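Local coordinates for regulatory protein PCRH (Pseudomonas aeruginosa, PDB 2XCC) that serves as a tetratricopeptide-repeat type III secretion chaperone, probably holding the translocator proteins PopB and PopD before their export, at the interface of chains A and B. Residues are numbered along the deposited sequence; one frame, centred on the assembly and turned at random. Chains: chain A/B, Regulatory protein PCRH.

The interface of chains A and B. Residues chain A 11, 45-46, 49, 55; chain B 45, 50, 55, 77, 81.
The phenolic hydroxyl of B:Tyr77 gives its hydrogen to the main-chain carbonyl of A:Cys45, with OH 2.7 Å from O, and so illustrates how one polar bond may help set the register of an otherwise largely apolar contact. The acceptor lies in the last turn of helix 34-47; the approach is bent, with a C=O...donor angle of 133° and the hydroxyl tilted from the carbonyl plane. B:Tyr77 reaches it because CG stands anti to its backbone N (chi1 -177°), near the end of helix 68-81. Its ring is then clasped between the two chains. From chain A, CB of A:His49 sits over one face, 3.8 Å from the ring centroid, while on the opposite face CG of B:Met81, from the same helix, packs toward the rim, so the ring is packed on both faces. The imidazole of A:His49 continues past the phenol, CD2 coming 3.4 Å from CZ, and meets B:Phe55 in an edge-to-face arrangement with planes 79° apart. There CZ of B:Phe55 lies over the rim of the imidazole, 3.9 Å from CE1. B:Phe55 is itself backed by SG of B:Cys45, over the centre of its ring. Beside the hydroxyl, the bent chain of A:Met46 runs antiparallel to that of B:Met81, their SD atoms 3.6 Å apart, and its methyl CE touches CB of B:Tyr50 at 3.5 Å. The methyl of B:Met81 reaches CB of A:Cys45 and CE1 of A:Phe55. Cys45 and Phe55 serve differently in the two copies, making the patch asymmetric; it forms part of the packing of two PcrH chains and may contribute to a dimer of the chaperone, though the structure alone does not show this pairing in solution.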
# COMPACT_ATOMS: atom_id res chain seq x y z
N ARG A 11 9.63 -1.40 18.24
CA ARG A 11 10.55 -1.62 17.11
C ARG A 11 11.69 -2.55 17.49
O ARG A 11 12.05 -2.62 18.67
CB ARG A 11 11.19 -0.29 16.68
CG ARG A 11 10.33 0.65 15.88
CD ARG A 11 11.11 1.17 14.71
NE ARG A 11 10.85 0.38 13.51
CZ ARG A 11 10.42 0.90 12.36
NH1 ARG A 11 10.23 2.20 12.25
NH2 ARG A 11 10.19 0.12 11.31
N CYS A 45 1.95 -4.29 10.30
CA CYS A 45 2.18 -3.58 9.00
C CYS A 45 3.02 -2.33 9.15
O CYS A 45 3.59 -1.83 8.17
CB CYS A 45 0.86 -3.16 8.32
SG CYS A 45 -0.32 -4.49 7.85
N MET A 46 3.04 -1.78 10.37
CA MET A 46 4.00 -0.72 10.76
C MET A 46 5.43 -1.28 10.87
O MET A 46 6.38 -0.65 10.43
CB MET A 46 3.60 -0.07 12.10
CG MET A 46 2.47 1.01 12.05
SD MET A 46 2.46 2.06 10.54
CE MET A 46 4.06 2.87 10.49
N HIS A 49 6.79 -3.61 6.28
CA HIS A 49 5.96 -3.30 5.11
C HIS A 49 6.16 -4.25 3.93
O HIS A 49 5.86 -3.87 2.82
CB HIS A 49 6.21 -1.87 4.64
CG HIS A 49 7.13 -1.10 5.53
ND1 HIS A 49 8.43 -0.81 5.17
CD2 HIS A 49 6.96 -0.61 6.78
CE1 HIS A 49 9.01 -0.14 6.16
NE2 HIS A 49 8.14 -0.01 7.15
N PHE A 55 -0.96 -7.56 5.48
CA PHE A 55 -2.03 -6.92 4.71
C PHE A 55 -3.18 -7.87 4.43
O PHE A 55 -4.32 -7.49 4.62
CB PHE A 55 -1.47 -6.19 3.52
CG PHE A 55 -0.41 -5.28 3.91
CD1 PHE A 55 -0.69 -3.96 4.19
CD2 PHE A 55 0.87 -5.73 4.10
CE1 PHE A 55 0.34 -3.10 4.62
CE2 PHE A 55 1.91 -4.87 4.50
CZ PHE A 55 1.63 -3.56 4.75
N CYS B 45 13.86 4.10 6.15
CA CYS B 45 12.48 3.57 6.33
C CYS B 45 12.54 2.44 7.28
O CYS B 45 11.54 2.09 7.93
CB CYS B 45 11.84 3.05 5.03
SG CYS B 45 11.48 4.37 3.88
N TYR B 50 7.94 5.57 11.39
CA TYR B 50 7.38 6.04 10.15
C TYR B 50 7.71 7.52 10.06
O TYR B 50 7.61 8.22 11.02
CB TYR B 50 5.85 5.83 10.12
CG TYR B 50 5.19 6.58 8.99
CD1 TYR B 50 5.16 6.04 7.72
CD2 TYR B 50 4.66 7.86 9.19
CE1 TYR B 50 4.62 6.75 6.65
CE2 TYR B 50 4.11 8.58 8.14
CZ TYR B 50 4.09 8.01 6.86
OH TYR B 50 3.56 8.66 5.77
N PHE B 55 9.55 7.58 2.76
CA PHE B 55 8.74 7.11 1.66
C PHE B 55 8.55 8.11 0.53
O PHE B 55 8.69 7.76 -0.64
CB PHE B 55 7.41 6.70 2.23
CG PHE B 55 7.54 5.56 3.21
CD1 PHE B 55 7.77 4.28 2.75
CD2 PHE B 55 7.52 5.79 4.61
CE1 PHE B 55 7.89 3.20 3.65
CE2 PHE B 55 7.67 4.72 5.51
CZ PHE B 55 7.83 3.44 5.03
N TYR B 77 2.20 2.59 0.16
CA TYR B 77 2.39 2.34 1.59
C TYR B 77 2.20 3.67 2.31
O TYR B 77 1.44 3.76 3.24
CB TYR B 77 3.77 1.76 1.91
CG TYR B 77 3.90 1.45 3.37
CD1 TYR B 77 3.27 0.35 3.91
CD2 TYR B 77 4.55 2.32 4.22
CE1 TYR B 77 3.34 0.09 5.27
CE2 TYR B 77 4.65 2.06 5.58
CZ TYR B 77 4.03 0.96 6.10
OH TYR B 77 4.10 0.74 7.46
N MET B 81 -0.93 4.42 5.33
CA MET B 81 -0.62 4.63 6.73
C MET B 81 -0.88 6.05 7.08
O MET B 81 -1.04 6.38 8.24
CB MET B 81 0.86 4.28 6.99
CG MET B 81 1.17 2.84 6.59
SD MET B 81 0.24 1.76 7.71
CE MET B 81 -0.10 0.31 6.73